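Local atomic coordinates of AxyAgu115A (PDB entry 6NPS), a protein that probably hydrolyses alpha-linked glucuronic acid groups of arabinoglucuronoxylan, as a family GH115 alpha-glucuronidase. Residues Q331-L334 with I335-V339; F283-D286 with G287-T291; Y253-E256 with Y257-L260; S219-F222 with N223-P227; E196-D199 with H200-L204. The protein carries 3 engineered substitutions. All coordinates share one frame; numbering follows the deposited sequence.

Contact 1: residues Q331-L334 with I335-V339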
loop_
_atom_site.group_PDB
_atom_site.type_symbol
_atom_site.label_atom_id
_atom_site.label_comp_id
_atom_site.label_asym_id
_atom_site.label_seq_id
_atom_site.Cartn_x
_atom_site.Cartn_y
_atom_site.Cartn_z
ATOM N N GLN A 331 17.317 11.290 52.325
ATOM C CA GLN A 331 18.331 10.295 52.003
ATOM C C GLN A 331 19.692 10.697 52.560
ATOM O O GLN A 331 20.376 9.879 53.193
ATOM C CB GLN A 331 18.366 10.081 50.493
ATOM C CG GLN A 331 17.164 9.304 49.946
ATOM C CD GLN A 331 17.021 9.455 48.459
ATOM O OE1 GLN A 331 17.512 10.421 47.885
ATOM N NE2 GLN A 331 16.331 8.517 47.815
ATOM N N ASN A 332 20.071 11.974 52.417
ATOM C CA ASN A 332 21.353 12.414 52.965
ATOM C C ASN A 332 21.428 12.205 54.463
ATOM O O ASN A 332 22.495 11.868 55.000
ATOM C CB ASN A 332 21.595 13.876 52.632
ATOM C CG ASN A 332 22.181 14.048 51.239
ATOM O OD1 ASN A 332 22.662 13.082 50.622
ATOM N ND2 ASN A 332 22.122 15.271 50.730
ATOM N N LYS A 333 20.307 12.440 55.155
ATOM C CA LYS A 333 20.238 12.265 56.613
ATOM C C LYS A 333 20.469 10.803 56.987
ATOM O O LYS A 333 21.226 10.498 57.910
ATOM C CB LYS A 333 18.887 12.741 57.149
ATOM C CG LYS A 333 18.957 13.384 58.524
ATOM C CD LYS A 333 17.707 13.088 59.336
ATOM C CE LYS A 333 17.996 13.123 60.828
ATOM N NZ LYS A 333 16.887 12.529 61.624
ATOM N N LEU A 334 19.809 9.907 56.261
ATOM C CA LEU A 334 20.027 8.472 56.415
ATOM C C LEU A 334 21.485 8.090 56.145
ATOM O O LEU A 334 22.103 7.344 56.921
ATOM C CB LEU A 334 19.080 7.723 55.493
ATOM C CG LEU A 334 17.606 7.738 55.900
ATOM C CD1 LEU A 334 16.885 6.926 54.823
ATOM C CD2 LEU A 334 17.424 7.181 57.303
ATOM N N ILE A 335 22.073 8.644 55.093
ATOM C CA ILE A 335 23.443 8.264 54.751
ATOM C C ILE A 335 24.413 8.703 55.847
ATOM O O ILE A 335 25.247 7.912 56.306
ATOM C CB ILE A 335 23.801 8.823 53.361
ATOM C CG1 ILE A 335 23.012 8.058 52.292
ATOM C CG2 ILE A 335 25.317 8.738 53.117
ATOM C CD1 ILE A 335 22.964 8.768 50.934
ATOM N N LYS A 336 24.208 9.900 56.360
ATOM C CA LYS A 336 25.039 10.398 57.433
ATOM C C LYS A 336 24.910 9.519 58.683
ATOM O O LYS A 336 25.883 9.335 59.413
ATOM C CB LYS A 336 24.672 11.844 57.768
ATOM C CG LYS A 336 25.801 12.838 57.552
ATOM C CD LYS A 336 25.269 14.252 57.385
ATOM C CE LYS A 336 26.105 15.252 58.167
ATOM N NZ LYS A 336 25.724 15.288 59.607
ATOM N N GLU A 337 23.716 8.979 58.933
ATOM C CA GLU A 337 23.485 8.236 60.183
ATOM C C GLU A 337 23.978 6.793 60.112
ATOM O O GLU A 337 24.421 6.247 61.124
ATOM C CB GLU A 337 21.999 8.243 60.547
ATOM C CG GLU A 337 21.476 9.601 60.973
ATOM C CD GLU A 337 19.945 9.679 61.012
ATOM O OE1 GLU A 337 19.265 8.788 60.451
ATOM O OE2 GLU A 337 19.424 10.662 61.582
ATOM N N HIS A 338 23.939 6.170 58.934
ATOM C CA HIS A 338 24.145 4.739 58.815
ATOM C C HIS A 338 25.264 4.326 57.876
ATOM O O HIS A 338 25.488 3.124 57.718
ATOM C CB HIS A 338 22.849 4.072 58.355
ATOM C CG HIS A 338 21.688 4.388 59.242
ATOM N ND1 HIS A 338 21.702 4.120 60.597
ATOM C CD2 HIS A 338 20.500 4.987 58.984
ATOM C CE1 HIS A 338 20.566 4.529 61.134
ATOM N NE2 HIS A 338 19.817 5.053 60.178
ATOM N N VAL A 339 25.953 5.269 57.236
ATOM C CA VAL A 339 27.036 4.938 56.311
ATOM C C VAL A 339 28.304 5.638 56.775
ATOM O O VAL A 339 29.306 4.982 57.068
ATOM C CB VAL A 339 26.704 5.327 54.864
ATOM C CG1 VAL A 339 27.941 5.083 53.945
ATOM C CG2 VAL A 339 25.511 4.507 54.344
#
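Gln331 O accepts the backbone N of Ile335 at 2.8 Å, and Asn332 O accepts that of Lys336 at 2.9 Å. The next bonds are more bent. Glu337 N meets Lys333 O at 3.1 Å with an N-H...O angle of 137°, and His338 N meets Leu334 O at 3.0 Å. Val339 is the first residue to leave helical torsions. This is the end of helix 317-338, within the TIM-barrel region of this family 115 glycosyl hydrolase. Lys333 and Glu337, both exposed, form an i to i+4 salt bridge, NZ to OE2 3.2 Å. The Glu337 side chain starts with CG anti to the carbonyl carbon (chi1 -69°), which sets it beside Lys333 O. His338 CD2 lies 4.1 Å from Leu334 CD2. Ile335 is buried. Its CG1 sits 3.3 Å from Gln331 O, and the side chain also touches Ile298 and Ile300 of strand 298-300. Replacing Ile335 with an alanine would probably open a gap against that strand. Gln331 NE2 is hydrogen-bonded to Gly301 O.

Contact 2: residues F283-D286 with G287-T291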
loop_
_atom_site.group_PDB
_atom_site.type_symbol
_atom_site.label_atom_id
_atom_site.label_comp_id
_atom_site.label_asym_id
_atom_site.label_seq_id
_atom_site.Cartn_x
_atom_site.Cartn_y
_atom_site.Cartn_z
ATOM N N PHE A 283 12.675 1.630 54.544
ATOM C CA PHE A 283 13.186 0.816 53.453
ATOM C C PHE A 283 14.593 1.258 53.047
ATOM O O PHE A 283 15.509 0.429 52.956
ATOM C CB PHE A 283 12.191 0.879 52.287
ATOM C CG PHE A 283 12.569 0.035 51.098
ATOM C CD1 PHE A 283 12.628 -1.354 51.195
ATOM C CD2 PHE A 283 12.806 0.636 49.869
ATOM C CE1 PHE A 283 12.976 -2.130 50.045
ATOM C CE2 PHE A 283 13.162 -0.116 48.727
ATOM C CZ PHE A 283 13.227 -1.513 48.817
ATOM N N TRP A 284 14.794 2.572 52.839
ATOM C CA TRP A 284 16.102 3.113 52.469
ATOM C C TRP A 284 17.111 2.954 53.603
ATOM O O TRP A 284 18.289 2.661 53.357
ATOM C CB TRP A 284 15.954 4.586 52.069
ATOM C CG TRP A 284 15.235 4.767 50.748
ATOM C CD1 TRP A 284 15.183 3.867 49.722
ATOM C CD2 TRP A 284 14.497 5.915 50.313
ATOM N NE1 TRP A 284 14.450 4.389 48.672
ATOM C CE2 TRP A 284 14.027 5.647 49.018
ATOM C CE3 TRP A 284 14.220 7.154 50.883
ATOM C CZ2 TRP A 284 13.258 6.559 48.292
ATOM C CZ3 TRP A 284 13.455 8.072 50.146
ATOM C CH2 TRP A 284 12.981 7.762 48.877
ATOM N N GLU A 285 16.666 3.147 54.841
ATOM C CA GLU A 285 17.526 2.924 56.005
ATOM C C GLU A 285 18.023 1.475 56.092
ATOM O O GLU A 285 19.213 1.227 56.320
ATOM C CB GLU A 285 16.763 3.282 57.291
ATOM C CG GLU A 285 17.590 3.040 58.524
ATOM C CD GLU A 285 16.765 3.110 59.824
ATOM O OE1 GLU A 285 15.585 3.521 59.773
ATOM O OE2 GLU A 285 17.309 2.739 60.886
ATOM N N ASP A 286 17.119 0.493 55.957
ATOM C CA ASP A 286 17.564 -0.899 56.014
ATOM C C ASP A 286 18.452 -1.256 54.825
ATOM O O ASP A 286 19.382 -2.066 54.963
ATOM C CB ASP A 286 16.347 -1.815 56.116
ATOM C CG ASP A 286 15.748 -1.814 57.554
ATOM O OD1 ASP A 286 16.259 -1.015 58.374
ATOM O OD2 ASP A 286 14.810 -2.589 57.869
ATOM N N GLY A 287 18.219 -0.636 53.668
ATOM C CA GLY A 287 19.122 -0.839 52.541
ATOM C C GLY A 287 20.524 -0.306 52.809
ATOM O O GLY A 287 21.532 -0.951 52.471
ATOM N N LEU A 288 20.612 0.887 53.387
ATOM C CA LEU A 288 21.922 1.465 53.664
ATOM C C LEU A 288 22.652 0.694 54.760
ATOM O O LEU A 288 23.881 0.544 54.705
ATOM C CB LEU A 288 21.770 2.942 54.056
ATOM C CG LEU A 288 21.169 3.851 52.982
ATOM C CD1 LEU A 288 20.729 5.168 53.618
ATOM C CD2 LEU A 288 22.160 4.094 51.816
ATOM N N LYS A 289 21.923 0.212 55.767
ATOM C CA LYS A 289 22.534 -0.639 56.787
ATOM C C LYS A 289 23.031 -1.954 56.199
ATOM O O LYS A 289 24.017 -2.510 56.688
ATOM C CB LYS A 289 21.533 -0.931 57.903
ATOM C CG LYS A 289 21.281 0.209 58.865
ATOM C CD LYS A 289 20.448 -0.282 60.064
ATOM C CE LYS A 289 20.166 0.844 61.057
ATOM N NZ LYS A 289 19.427 0.369 62.272
ATOM N N ARG A 290 22.366 -2.473 55.159
ATOM C CA ARG A 290 22.678 -3.823 54.696
ATOM C C ARG A 290 23.929 -3.858 53.817
ATOM O O ARG A 290 24.724 -4.797 53.908
ATOM C CB ARG A 290 21.478 -4.411 53.954
ATOM C CG ARG A 290 21.387 -5.917 54.044
ATOM C CD ARG A 290 20.385 -6.471 53.048
ATOM N NE ARG A 290 20.582 -7.899 52.830
ATOM C CZ ARG A 290 20.330 -8.513 51.679
ATOM N NH1 ARG A 290 19.869 -7.813 50.651
ATOM N NH2 ARG A 290 20.545 -9.815 51.548
ATOM N N THR A 291 24.119 -2.888 52.928
ATOM C CA THR A 291 25.300 -2.932 52.073
ATOM C C THR A 291 26.072 -1.615 52.078
ATOM O O THR A 291 26.959 -1.424 51.235
ATOM C CB THR A 291 24.931 -3.339 50.623
ATOM O OG1 THR A 291 24.138 -2.321 50.014
ATOM C CG2 THR A 291 24.174 -4.655 50.619
#
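Glu285 carries its CG anti to the backbone N (chi1 179°), whereas Lys289 carries its CG anti to the carbonyl carbon (chi1 -75°). Both chains are extended beyond CG. The two different first torsions bring the side chains next to each other, pointing the same way. They form an i to i+4 salt bridge on helix 277-291, which packs against helix 317-338 in the TIM-barrel part of the protein. The ion pair is long, with Glu285 OE2 3.5 Å from Lys289 NZ. The same oxygen is 3.4 Å from Lys289 CE, so the carboxylate touches the end of the lysine chain as well as its ammonium group. The backbone beneath is regular. Gly287 N bonds to Phe283 O at 3.0 Å, and Leu288 N to Trp284 O at 2.9 Å. Lys289 N bonds to Glu285 O at 2.9 Å in the same way. Leu288 is buried and folds back along the helix, with CG 3.1 Å from Trp284 O. Its side chain packs on Leu334. The polar ends of two other side chains leave the helix: Asp286 OD2 is hydrogen-bonded to Tyr267 OH, and Arg290 NH1 forms a salt bridge with Asp224 OD1. Arg290 N makes a weak bond to Asp286 O at 3.0 Å. Arg290 CB lies 3.3 Å from that same oxygen.

Contact 3: residues Y253-E256 with Y257-L260; sequences YGEE and YKYL
Glu255 stands at the start of the short helix 256-260, in the TIM-barrel region, and pairs with Lys258, three residues ahead. Its CB lies 4.4 Å from CE2 of the Tyr259 ring. The chain bends about the CB-CG bond (chi2 -77°), which swings the carboxylate round to the lysine. CD is 3.8 Å from Lys258 NZ. OE1 comes no closer than 4.2 Å, to Lys258 CE. At the tip, OE2 takes Lys258 NZ in a salt bridge of 3.0 Å, the ammonium group coming from above the carboxylate plane, 45° out of it. An alanine in place of Glu255 would probably leave the Lys258 ammonium without this partner and free to turn. Glu255 O sits at the edge of the Tyr259 ring, 3.2 Å from CD2. That ring makes a cation-pi contact with Arg221. Glu256 O accepts Tyr259 N at 3.1 Å. The Glu256 carboxylate turns back: OE2 accepts Tyr253 N at 2.9 Å, and OE1 forms a salt bridge with Arg252. Two waters join the segments. One accepts a weak bond from Lys258 N and donates to Gly254 O. The other donates to Tyr253 O and accepts from Tyr257 N, 2.9 Å to each atom.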
loop_
_atom_site.group_PDB
_atom_site.type_symbol
_atom_site.label_atom_id
_atom_site.label_comp_id
_atom_site.label_asym_id
_atom_site.label_seq_id
_atom_site.Cartn_x
_atom_site.Cartn_y
_atom_site.Cartn_z
ATOM N N TYR A 253 17.969 -2.412 44.923
ATOM C CA TYR A 253 17.681 -2.628 43.500
ATOM C C TYR A 253 16.180 -2.769 43.268
ATOM O O TYR A 253 15.415 -3.033 44.194
ATOM C CB TYR A 253 18.428 -3.848 42.973
ATOM C CG TYR A 253 19.917 -3.537 42.940
ATOM C CD1 TYR A 253 20.465 -2.791 41.894
ATOM C CD2 TYR A 253 20.748 -3.919 44.005
ATOM C CE1 TYR A 253 21.815 -2.459 41.885
ATOM C CE2 TYR A 253 22.086 -3.601 43.992
ATOM C CZ TYR A 253 22.615 -2.874 42.917
ATOM O OH TYR A 253 23.949 -2.533 42.900
ATOM N N GLY A 254 15.782 -2.658 41.989
ATOM C CA GLY A 254 14.399 -2.373 41.648
ATOM C C GLY A 254 13.406 -3.439 42.066
ATOM O O GLY A 254 12.221 -3.141 42.252
ATOM N N GLU A 255 13.845 -4.689 42.212
ATOM C CA GLU A 255 12.899 -5.744 42.579
ATOM C C GLU A 255 12.795 -5.969 44.097
ATOM O O GLU A 255 11.904 -6.718 44.541
ATOM C CB GLU A 255 13.286 -7.059 41.893
ATOM C CG GLU A 255 13.130 -7.041 40.370
ATOM C CD GLU A 255 11.681 -7.185 39.926
ATOM O OE1 GLU A 255 10.969 -6.158 39.789
ATOM O OE2 GLU A 255 11.254 -8.340 39.720
ATOM N N GLU A 256 13.670 -5.349 44.903
ATOM C CA GLU A 256 13.659 -5.618 46.346
ATOM C C GLU A 256 12.317 -5.272 46.966
ATOM O O GLU A 256 11.766 -6.061 47.742
ATOM C CB GLU A 256 14.789 -4.862 47.052
ATOM C CG GLU A 256 16.183 -5.372 46.625
ATOM C CD GLU A 256 17.344 -4.900 47.521
ATOM O OE1 GLU A 256 17.225 -4.974 48.772
ATOM O OE2 GLU A 256 18.394 -4.478 46.951
ATOM N N TYR A 257 11.760 -4.094 46.626
ATOM C CA TYR A 257 10.561 -3.626 47.327
ATOM C C TYR A 257 9.382 -4.556 47.090
ATOM O O TYR A 257 8.534 -4.739 47.981
ATOM C CB TYR A 257 10.215 -2.190 46.912
ATOM C CG TYR A 257 9.110 -1.562 47.781
ATOM C CD1 TYR A 257 7.927 -1.127 47.221
ATOM C CD2 TYR A 257 9.286 -1.386 49.148
ATOM C CE1 TYR A 257 6.928 -0.550 47.987
ATOM C CE2 TYR A 257 8.276 -0.815 49.945
ATOM C CZ TYR A 257 7.099 -0.399 49.359
ATOM O OH TYR A 257 6.091 0.170 50.119
ATOM N N LYS A 258 9.335 -5.183 45.921
ATOM C CA LYS A 258 8.237 -6.086 45.604
ATOM C C LYS A 258 8.099 -7.214 46.628
ATOM O O LYS A 258 6.980 -7.653 46.903
ATOM C CB LYS A 258 8.423 -6.660 44.197
ATOM C CG LYS A 258 7.182 -7.312 43.656
ATOM C CD LYS A 258 7.436 -8.108 42.381
ATOM C CE LYS A 258 8.837 -8.703 42.332
ATOM N NZ LYS A 258 8.995 -9.608 41.155
ATOM N N TYR A 259 9.207 -7.703 47.187
ATOM C CA TYR A 259 9.172 -8.825 48.128
ATOM C C TYR A 259 9.055 -8.387 49.580
ATOM O O TYR A 259 8.705 -9.208 50.432
ATOM C CB TYR A 259 10.446 -9.680 48.006
ATOM C CG TYR A 259 10.672 -10.331 46.651
ATOM C CD1 TYR A 259 10.283 -11.650 46.413
ATOM C CD2 TYR A 259 11.283 -9.631 45.615
ATOM C CE1 TYR A 259 10.494 -12.248 45.180
ATOM C CE2 TYR A 259 11.490 -10.221 44.373
ATOM C CZ TYR A 259 11.100 -11.529 44.163
ATOM O OH TYR A 259 11.300 -12.127 42.936
ATOM N N LEU A 260 9.382 -7.129 49.888
ATOM C CA LEU A 260 9.395 -6.626 51.258
ATOM C C LEU A 260 8.173 -5.783 51.599
ATOM O O LEU A 260 7.948 -5.498 52.779
ATOM C CB LEU A 260 10.678 -5.797 51.496
ATOM C CG LEU A 260 11.984 -6.556 51.281
ATOM C CD1 LEU A 260 13.190 -5.652 51.387
ATOM C CD2 LEU A 260 12.136 -7.719 52.198
HETATM O O HOH W 1 13.005 -1.866 45.186
HETATM O O HOH W 2 10.046 -3.583 43.456
#

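Contact 4: residues S219-F222 with N223-P227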
loop_
_atom_site.group_PDB
_atom_site.type_symbol
_atom_site.label_atom_id
_atom_site.label_comp_id
_atom_site.label_asym_id
_atom_site.label_seq_id
_atom_site.Cartn_x
_atom_site.Cartn_y
_atom_site.Cartn_z
ATOM N N SER A 219 14.596 -9.104 36.559
ATOM C CA SER A 219 14.073 -10.229 37.339
ATOM C C SER A 219 15.186 -10.830 38.195
ATOM O O SER A 219 15.370 -12.057 38.284
ATOM C CB SER A 219 13.450 -11.292 36.442
ATOM O OG SER A 219 14.441 -12.210 36.016
ATOM N N ALA A 220 15.972 -9.948 38.793
ATOM C CA ALA A 220 17.141 -10.323 39.563
ATOM C C ALA A 220 17.278 -9.327 40.698
ATOM O O ALA A 220 16.849 -8.175 40.582
ATOM C CB ALA A 220 18.413 -10.316 38.702
ATOM N N ARG A 221 17.900 -9.771 41.787
ATOM C CA ARG A 221 18.218 -8.903 42.917
ATOM C C ARG A 221 19.682 -9.162 43.241
ATOM O O ARG A 221 20.008 -10.191 43.850
ATOM C CB ARG A 221 17.329 -9.206 44.126
ATOM C CG ARG A 221 15.903 -8.747 43.938
ATOM C CD ARG A 221 15.027 -9.231 45.090
ATOM N NE ARG A 221 14.904 -10.687 45.120
ATOM C CZ ARG A 221 14.603 -11.402 46.207
ATOM N NH1 ARG A 221 14.371 -10.800 47.368
ATOM N NH2 ARG A 221 14.524 -12.722 46.138
ATOM N N PHE A 222 20.530 -8.224 42.832
ATOM C CA PHE A 222 21.961 -8.412 42.939
ATOM C C PHE A 222 22.352 -8.644 44.393
ATOM O O PHE A 222 23.198 -9.498 44.672
ATOM C CB PHE A 222 22.665 -7.204 42.358
ATOM C CG PHE A 222 24.176 -7.293 42.380
ATOM C CD1 PHE A 222 24.871 -7.991 41.401
ATOM C CD2 PHE A 222 24.898 -6.670 43.408
ATOM C CE1 PHE A 222 26.300 -8.005 41.424
ATOM C CE2 PHE A 222 26.282 -6.728 43.466
ATOM C CZ PHE A 222 26.990 -7.372 42.449
ATOM N N ASN A 223 21.696 -7.941 45.332
ATOM C CA ASN A 223 22.056 -8.071 46.767
ATOM C C ASN A 223 21.592 -9.367 47.407
ATOM O O ASN A 223 21.993 -9.644 48.542
ATOM C CB ASN A 223 21.483 -6.921 47.591
ATOM C CG ASN A 223 22.096 -5.588 47.205
ATOM O OD1 ASN A 223 23.282 -5.517 46.857
ATOM N ND2 ASN A 223 21.281 -4.523 47.217
ATOM N N ASP A 224 20.774 -10.167 46.708
ATOM C CA ASP A 224 20.130 -11.342 47.276
ATOM C C ASP A 224 20.369 -12.637 46.512
ATOM O O ASP A 224 20.012 -13.698 47.037
ATOM C CB ASP A 224 18.610 -11.123 47.357
ATOM C CG ASP A 224 18.231 -9.884 48.171
ATOM O OD1 ASP A 224 18.229 -9.966 49.428
ATOM O OD2 ASP A 224 17.927 -8.832 47.561
ATOM N N ASP A 225 20.930 -12.588 45.296
ATOM C CA ASP A 225 20.955 -13.723 44.374
ATOM C C ASP A 225 22.302 -14.423 44.339
ATOM O O ASP A 225 22.557 -15.200 43.410
ATOM C CB ASP A 225 20.624 -13.273 42.944
ATOM C CG ASP A 225 19.153 -12.899 42.754
ATOM O OD1 ASP A 225 18.318 -13.215 43.642
ATOM O OD2 ASP A 225 18.838 -12.284 41.695
ATOM N N GLY A 226 23.195 -14.119 45.291
ATOM C CA GLY A 226 24.568 -14.569 45.239
ATOM C C GLY A 226 24.779 -16.061 45.113
ATOM O O GLY A 226 25.694 -16.487 44.395
ATOM N N PRO A 227 23.986 -16.908 45.809
ATOM C CA PRO A 227 22.898 -16.707 46.785
ATOM C C PRO A 227 23.266 -15.719 47.903
ATOM O O PRO A 227 24.459 -15.502 48.127
ATOM C CB PRO A 227 22.675 -18.109 47.364
ATOM C CG PRO A 227 23.108 -19.025 46.282
ATOM C CD PRO A 227 24.293 -18.338 45.631
HETATM O O HOH W 3 17.438 -13.882 40.221
HETATM O O HOH W 4 15.624 -12.932 42.697
#
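Arg221 and Asp225 are joined by a short, nearly straight hydrogen bond: Arg221 N to Asp225 OD2 is 2.7 Å, with an N-H...O angle of 169°. The donor meets this oxygen from above the carboxylate plane. Asp224 N bonds to Arg221 O at 3.0 Å, which closes a type I beta turn with Phe222 and Asn223 at its corners. Two waters also hold the Asp225 carboxylate. One donates to Asp225 OD2 at 2.6 Å and the other to Asp225 OD1 at 2.9 Å. The charge contacts are looser. The Arg221 guanidinium stacks on the Asp224 carboxylate, planes 24° apart. Arg221 NH1 is 4.1 Å from Asp224 OD2, but no N-H points at that oxygen, so only the charges attract. Asp224 OD1 has its own salt bridge to Arg290. In van der Waals contact, Arg221 CB lies 3.5 Å from Asp224 OD2, and Ala220 CB 3.6 Å from Asp225 OD2. Both segments lie in the loop that joins strand 212-214 to helix 230-238, a strand-to-helix loop of the TIM-barrel region. Phe222 and Asn223 pack on Val232 of that helix, and Asn223 also touches Arg290 and Thr291 of helix 277-291.

Contact 5: residues E196-D199 with H200-L204; sequences EMYD and HVFEL
Tyr198 O accepts Phe202 N at 2.8 Å in a nearly straight bond (169°), and Asp199 O accepts Glu203 N in the same i to i+4 pattern. Phe202 has its CG anti to the carbonyl carbon (chi1 -60°), which lays the ring back over the preceding turn. One face of the ring receives Tyr198 O, 3.1 Å from Phe202 CG. Tyr198 CB also sits over a face, 4.1 Å from the ring centroid, as a CH-pi contact. The two aromatic rings are near parallel, with planes at 24°. They are slid apart, centroids 5.7 Å from each other, and barely overlap. Val201 lies alongside Tyr198, with Val201 CB 4.0 Å from Tyr198 CD1. The Val201 methyl CG2 meets Met197 SD at 4.0 Å. Met197 CE in turn lies over one face of the Tyr198 ring. A separate polar group forms around a water, which donates to Asp199 OD1 at 3.0 Å and to Glu203 OE1 at 3.1 Å. These two carboxylates carry like charges. Asp199 OD1 is also paired with Lys38, which probably eases the repulsion, and Glu203 OE2 with Arg207. Asp199 OD2 is hydrogen-bonded to Tyr238 OH. Val201 and Phe202 pack on Leu213 of strand 212-214. Helix 195-207 lies on the beta-alpha-beta crossover between the parallel strands 170-174 and 212-214, as in a TIM barrel.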
loop_
_atom_site.group_PDB
_atom_site.type_symbol
_atom_site.label_atom_id
_atom_site.label_comp_id
_atom_site.label_asym_id
_atom_site.label_seq_id
_atom_site.Cartn_x
_atom_site.Cartn_y
_atom_site.Cartn_z
ATOM N N GLU A 196 28.827 -17.035 40.599
ATOM C CA GLU A 196 29.567 -17.776 39.580
ATOM C C GLU A 196 29.497 -17.057 38.243
ATOM O O GLU A 196 30.511 -16.897 37.544
ATOM C CB GLU A 196 29.005 -19.192 39.454
ATOM C CG GLU A 196 29.448 -20.173 40.561
ATOM C CD GLU A 196 29.376 -19.587 41.983
ATOM O OE1 GLU A 196 28.275 -19.195 42.436
ATOM O OE2 GLU A 196 30.435 -19.512 42.647
ATOM N N MET A 197 28.304 -16.603 37.879
ATOM C CA MET A 197 28.155 -15.818 36.669
ATOM C C MET A 197 28.863 -14.469 36.796
ATOM O O MET A 197 29.627 -14.079 35.904
ATOM C CB MET A 197 26.669 -15.659 36.361
ATOM C CG MET A 197 26.390 -14.958 35.036
ATOM S SD MET A 197 26.270 -13.189 35.334
ATOM C CE MET A 197 24.527 -13.053 35.741
ATOM N N TYR A 198 28.680 -13.768 37.933
ATOM C CA TYR A 198 29.185 -12.401 38.031
ATOM C C TYR A 198 30.699 -12.346 38.064
ATOM O O TYR A 198 31.268 -11.302 37.740
ATOM C CB TYR A 198 28.620 -11.668 39.274
ATOM C CG TYR A 198 27.341 -10.913 38.886
ATOM C CD1 TYR A 198 27.404 -9.805 38.040
ATOM C CD2 TYR A 198 26.105 -11.330 39.334
ATOM C CE1 TYR A 198 26.265 -9.132 37.637
ATOM C CE2 TYR A 198 24.941 -10.662 38.964
ATOM C CZ TYR A 198 25.031 -9.560 38.101
ATOM O OH TYR A 198 23.908 -8.880 37.717
ATOM N N ASP A 199 31.356 -13.432 38.470
ATOM C CA ASP A 199 32.813 -13.462 38.424
ATOM C C ASP A 199 33.318 -13.188 37.002
ATOM O O ASP A 199 34.275 -12.432 36.814
ATOM C CB ASP A 199 33.311 -14.803 38.967
ATOM C CG ASP A 199 34.809 -14.813 39.202
ATOM O OD1 ASP A 199 35.499 -15.638 38.559
ATOM O OD2 ASP A 199 35.300 -13.997 40.009
ATOM N N HIS A 200 32.643 -13.727 35.983
ATOM C CA HIS A 200 33.033 -13.437 34.590
ATOM C C HIS A 200 32.759 -11.981 34.188
ATOM O O HIS A 200 33.523 -11.375 33.409
ATOM C CB HIS A 200 32.293 -14.374 33.647
ATOM C CG HIS A 200 32.557 -15.824 33.916
ATOM N ND1 HIS A 200 33.636 -16.497 33.378
ATOM C CD2 HIS A 200 31.879 -16.731 34.660
ATOM C CE1 HIS A 200 33.614 -17.755 33.783
ATOM N NE2 HIS A 200 32.558 -17.921 34.565
ATOM N N VAL A 201 31.634 -11.429 34.645
ATOM C CA VAL A 201 31.323 -10.019 34.416
ATOM C C VAL A 201 32.380 -9.134 35.073
ATOM O O VAL A 201 32.871 -8.170 34.471
ATOM C CB VAL A 201 29.914 -9.696 34.962
ATOM C CG1 VAL A 201 29.629 -8.199 34.921
ATOM C CG2 VAL A 201 28.885 -10.455 34.188
ATOM N N PHE A 202 32.707 -9.416 36.336
ATOM C CA PHE A 202 33.705 -8.606 37.024
ATOM C C PHE A 202 35.052 -8.677 36.301
ATOM O O PHE A 202 35.754 -7.668 36.191
ATOM C CB PHE A 202 33.877 -9.044 38.479
ATOM C CG PHE A 202 32.606 -8.944 39.330
ATOM C CD1 PHE A 202 31.610 -8.012 39.049
ATOM C CD2 PHE A 202 32.435 -9.790 40.409
ATOM C CE1 PHE A 202 30.456 -7.939 39.838
ATOM C CE2 PHE A 202 31.272 -9.735 41.216
ATOM C CZ PHE A 202 30.298 -8.794 40.937
ATOM N N GLU A 203 35.435 -9.865 35.827
ATOM C CA GLU A 203 36.722 -10.009 35.149
ATOM C C GLU A 203 36.752 -9.198 33.863
ATOM O O GLU A 203 37.740 -8.513 33.574
ATOM C CB GLU A 203 37.004 -11.488 34.862
ATOM C CG GLU A 203 38.386 -11.739 34.276
ATOM C CD GLU A 203 38.650 -13.194 33.861
ATOM O OE1 GLU A 203 37.957 -14.122 34.351
ATOM O OE2 GLU A 203 39.589 -13.396 33.055
ATOM N N LEU A 204 35.673 -9.261 33.075
ATOM C CA LEU A 204 35.605 -8.503 31.837
ATOM C C LEU A 204 35.739 -7.013 32.112
ATOM O O LEU A 204 36.497 -6.312 31.433
ATOM C CB LEU A 204 34.299 -8.800 31.111
ATOM C CG LEU A 204 34.015 -7.903 29.911
ATOM C CD1 LEU A 204 35.019 -8.124 28.727
ATOM C CD2 LEU A 204 32.588 -8.108 29.415
HETATM O O HOH W 5 35.675 -15.715 35.613
#

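Along the chain the order is contact 5, 4, 3, 2, 1, and all lie in the TIM-barrel region of this GH115 enzyme. They form a row in space, each touching the next. Contacts 5 and 4 have centres 14 Å apart and meet through Phe222 and Tyr198. Contacts 4 and 3 are 10 Å apart, and Asn223 ND2 probably bonds to Glu256 OE2. Contacts 3 and 2 are 12 Å apart, packed through Phe283. Contact 2 also touches contact 4. Contacts 2 and 1, centres 10 Å apart, lie on helices 277-291 and 317-338, which pack together. The row runs from helix 195-207 through a loop and the short helix 256-260 to these two helices, which lie between later strands of the same eight-stranded parallel sheet.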